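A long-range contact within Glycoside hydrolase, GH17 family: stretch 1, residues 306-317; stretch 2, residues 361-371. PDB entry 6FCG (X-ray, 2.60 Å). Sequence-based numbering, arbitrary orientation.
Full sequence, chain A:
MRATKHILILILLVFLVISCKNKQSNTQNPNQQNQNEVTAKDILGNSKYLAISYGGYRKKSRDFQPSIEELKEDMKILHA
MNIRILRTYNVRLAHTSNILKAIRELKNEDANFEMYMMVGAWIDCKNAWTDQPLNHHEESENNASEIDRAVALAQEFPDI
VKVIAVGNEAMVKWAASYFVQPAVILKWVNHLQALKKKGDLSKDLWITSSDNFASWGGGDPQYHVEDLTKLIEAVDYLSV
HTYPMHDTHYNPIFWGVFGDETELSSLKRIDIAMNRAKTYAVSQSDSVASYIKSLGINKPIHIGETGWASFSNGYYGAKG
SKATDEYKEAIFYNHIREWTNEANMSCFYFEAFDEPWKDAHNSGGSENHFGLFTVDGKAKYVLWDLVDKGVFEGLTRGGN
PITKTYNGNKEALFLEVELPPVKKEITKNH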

# COMPACT_ATOMS: atom_id res chain seq x y z
N THR A 306 4.43 0.68 34.55
CA THR A 306 4.70 -0.11 33.35
C THR A 306 3.53 -1.07 33.14
O THR A 306 2.83 -1.39 34.08
N GLY A 307 3.35 -1.52 31.91
CA GLY A 307 2.22 -2.36 31.57
C GLY A 307 2.24 -2.87 30.14
O GLY A 307 3.01 -2.40 29.32
N TRP A 308 1.40 -3.86 29.87
CA TRP A 308 1.35 -4.51 28.56
C TRP A 308 -0.11 -4.88 28.24
O TRP A 308 -0.67 -5.77 28.86
N ALA A 309 -0.72 -4.19 27.29
CA ALA A 309 -2.13 -4.34 27.02
C ALA A 309 -2.49 -5.67 26.40
O ALA A 309 -1.67 -6.29 25.69
N SER A 310 -3.70 -6.13 26.66
CA SER A 310 -4.19 -7.41 26.17
C SER A 310 -4.86 -7.31 24.81
O SER A 310 -5.20 -8.34 24.22
N PHE A 311 -5.05 -6.10 24.29
CA PHE A 311 -5.64 -5.94 22.97
C PHE A 311 -5.25 -4.61 22.35
O PHE A 311 -5.11 -3.63 23.05
N SER A 312 -5.09 -4.59 21.02
CA SER A 312 -4.87 -3.34 20.26
C SER A 312 -5.35 -3.48 18.83
O SER A 312 -4.97 -4.43 18.15
N ASN A 313 -6.11 -2.50 18.38
CA ASN A 313 -6.49 -2.42 16.97
C ASN A 313 -5.67 -1.35 16.19
O ASN A 313 -6.04 -0.99 15.09
N GLY A 314 -4.58 -0.85 16.78
CA GLY A 314 -3.65 0.06 16.10
C GLY A 314 -2.29 -0.61 15.99
O GLY A 314 -2.17 -1.77 15.53
N TYR A 315 -1.28 0.10 16.47
CA TYR A 315 0.11 -0.28 16.27
C TYR A 315 0.61 -1.52 16.99
O TYR A 315 1.59 -2.11 16.54
N TYR A 316 -0.03 -1.92 18.08
CA TYR A 316 0.54 -2.94 18.96
C TYR A 316 -0.10 -4.35 18.85
O TYR A 316 0.38 -5.28 19.51
N GLY A 317 -1.15 -4.51 18.03
CA GLY A 317 -1.82 -5.80 17.85
C GLY A 317 -1.59 -6.47 16.49
O GLY A 317 -0.50 -6.39 15.91
N HIS A 361 -13.57 6.94 22.14
CA HIS A 361 -14.19 6.75 20.83
C HIS A 361 -13.66 5.59 20.05
O HIS A 361 -14.03 5.40 18.92
N ASN A 362 -12.78 4.79 20.64
CA ASN A 362 -12.29 3.58 19.99
C ASN A 362 -12.05 2.47 21.00
O ASN A 362 -10.97 2.37 21.58
N SER A 363 -13.05 1.62 21.21
CA SER A 363 -12.95 0.61 22.29
C SER A 363 -11.83 -0.40 22.13
O SER A 363 -11.33 -0.90 23.12
N GLY A 364 -11.43 -0.68 20.88
CA GLY A 364 -10.28 -1.53 20.58
C GLY A 364 -8.91 -0.91 20.82
O GLY A 364 -7.88 -1.59 20.68
N GLY A 365 -8.85 0.38 21.15
CA GLY A 365 -7.59 1.04 21.47
C GLY A 365 -6.92 0.46 22.69
O GLY A 365 -7.58 0.14 23.67
N SER A 366 -5.60 0.30 22.61
CA SER A 366 -4.84 -0.38 23.65
C SER A 366 -4.96 0.29 25.01
O SER A 366 -4.93 -0.39 26.03
N GLU A 367 -5.14 1.59 25.04
CA GLU A 367 -5.37 2.31 26.30
C GLU A 367 -6.51 1.75 27.17
O GLU A 367 -6.44 1.83 28.39
N ASN A 368 -7.52 1.16 26.54
CA ASN A 368 -8.65 0.56 27.24
C ASN A 368 -8.40 -0.87 27.70
O ASN A 368 -9.32 -1.51 28.18
N HIS A 369 -7.21 -1.41 27.54
CA HIS A 369 -7.01 -2.84 27.75
C HIS A 369 -5.80 -3.18 28.59
O HIS A 369 -5.25 -4.29 28.51
N PHE A 370 -5.43 -2.26 29.46
CA PHE A 370 -4.26 -2.50 30.31
C PHE A 370 -4.55 -3.27 31.63
O PHE A 370 -3.63 -3.60 32.36
N GLY A 371 -5.82 -3.56 31.91
CA GLY A 371 -6.20 -4.23 33.12
C GLY A 371 -5.67 -5.64 33.25
O GLY A 371 -5.33 -6.28 32.26

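Stretch 1 begins with T306 and W308, both in the t rotamer and both pointing away from stretch 2. Between them, G307 lies against the F370 ring (chi1 m), whose edge meets the backbone: G307 C lies 3.8 Å from F370 CE1. The CB of A309 then sits almost squarely over one face of that ring, 3.8 Å from its centroid, and A309 CB also packs 3.6 Å from S366 O. S310 (p) anchors this end through its backbone, S310 N donating to H369 O at 3.0 Å with a nearly linear geometry.

The CA-to-CB bonds of F311 (t) and H369 (m) each point toward the other stretch. F311 CB lies over the imidazole face, 3.9 Å from the H369 ring centroid, and the phenyl ring turns its edge to the same imidazole. H369 is itself held by a bond from H369 NE2 to S363 O (2.8 Å).

S312 (t) directs S312 OG to water 1 at 2.8 Å; this water accepts from S366 N (3.1 Å), bridging the stretches. N313 (p) makes the main polar side-chain contact: N313 ND2 donates to OD1 of N362 (t) at 2.8 Å, while N362 ND2 returns a weak bond to N313 OD1 (3.3 Å). At G364 an ideal CB would lie 2.5 Å from N313 ND2, a clash. Finally, Y316 (m) brings Y316 CD2 within 3.6 Å of S366 OG.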

# COMPACT_ATOMS: atom_id res chain seq x y z
CB THR A 306 6.03 -0.87 33.43
OG1 THR A 306 6.34 -1.42 32.14
CG2 THR A 306 5.96 -2.01 34.45
CB TRP A 308 2.23 -5.76 28.62
CG TRP A 308 2.58 -6.33 27.33
CD1 TRP A 308 1.76 -7.04 26.49
CD2 TRP A 308 3.85 -6.29 26.69
NE1 TRP A 308 2.44 -7.44 25.37
CE2 TRP A 308 3.73 -6.97 25.47
CE3 TRP A 308 5.07 -5.73 27.03
CZ2 TRP A 308 4.79 -7.13 24.59
CZ3 TRP A 308 6.13 -5.87 26.16
CH2 TRP A 308 5.98 -6.57 24.95
CB ALA A 309 -2.61 -3.20 26.17
CB SER A 310 -5.17 -8.03 27.15
OG SER A 310 -6.34 -7.25 27.28
CB PHE A 311 -7.18 -6.05 23.06
CG PHE A 311 -7.85 -6.09 21.74
CD1 PHE A 311 -7.99 -7.28 21.06
CD2 PHE A 311 -8.28 -4.92 21.13
CE1 PHE A 311 -8.58 -7.33 19.79
CE2 PHE A 311 -8.88 -4.95 19.86
CZ PHE A 311 -9.03 -6.16 19.20
CB SER A 312 -3.38 -2.96 20.20
OG SER A 312 -3.18 -1.78 19.41
CB ASN A 313 -8.00 -2.18 16.82
CG ASN A 313 -8.44 -0.80 17.30
OD1 ASN A 313 -7.64 0.05 17.70
ND2 ASN A 313 -9.71 -0.56 17.22
CB TYR A 315 1.04 0.82 16.73
CG TYR A 315 0.91 2.14 16.04
CD1 TYR A 315 0.72 2.22 14.65
CD2 TYR A 315 1.03 3.34 16.77
CE1 TYR A 315 0.62 3.48 14.03
CE2 TYR A 315 0.94 4.60 16.15
CZ TYR A 315 0.74 4.66 14.79
OH TYR A 315 0.65 5.87 14.20
CB TYR A 316 0.45 -2.45 20.40
CG TYR A 316 0.87 -1.01 20.55
CD1 TYR A 316 2.22 -0.65 20.43
CD2 TYR A 316 -0.07 -0.01 20.79
CE1 TYR A 316 2.61 0.67 20.56
CE2 TYR A 316 0.31 1.30 20.94
CZ TYR A 316 1.65 1.64 20.81
OH TYR A 316 2.01 2.97 20.96
CB HIS A 361 -14.08 8.03 20.02
CG HIS A 361 -14.93 9.13 20.55
ND1 HIS A 361 -14.44 10.09 21.41
CD2 HIS A 361 -16.24 9.40 20.38
CE1 HIS A 361 -15.42 10.92 21.74
NE2 HIS A 361 -16.52 10.53 21.13
CB ASN A 362 -11.00 3.92 19.25
CG ASN A 362 -10.39 2.72 18.56
OD1 ASN A 362 -10.98 1.65 18.46
ND2 ASN A 362 -9.24 2.92 18.01
CB SER A 363 -14.30 -0.09 22.52
OG SER A 363 -14.92 -0.32 21.28
CB SER A 366 -3.38 -0.50 23.25
OG SER A 366 -2.87 0.78 22.97
CB GLU A 367 -5.60 3.81 26.02
CG GLU A 367 -4.33 4.55 25.59
CD GLU A 367 -3.29 4.69 26.71
OE1 GLU A 367 -2.17 4.34 26.40
OE2 GLU A 367 -3.53 5.06 27.88
CB ASN A 368 -9.92 0.57 26.34
CG ASN A 368 -10.27 1.97 25.82
OD1 ASN A 368 -10.21 2.97 26.56
ND2 ASN A 368 -10.64 2.05 24.54
CB HIS A 369 -6.98 -3.58 26.40
CG HIS A 369 -8.29 -3.51 25.66
ND1 HIS A 369 -9.37 -4.29 25.99
CD2 HIS A 369 -8.68 -2.73 24.63
CE1 HIS A 369 -10.38 -4.01 25.18
NE2 HIS A 369 -9.99 -3.07 24.35
CB PHE A 370 -3.56 -1.18 30.61
CG PHE A 370 -2.64 -0.75 29.53
CD1 PHE A 370 -1.33 -1.21 29.50
CD2 PHE A 370 -3.07 0.14 28.56
CE1 PHE A 370 -0.47 -0.80 28.52
CE2 PHE A 370 -2.20 0.55 27.56
CZ PHE A 370 -0.91 0.09 27.55
O HOH W 1 -3.81 0.82 20.08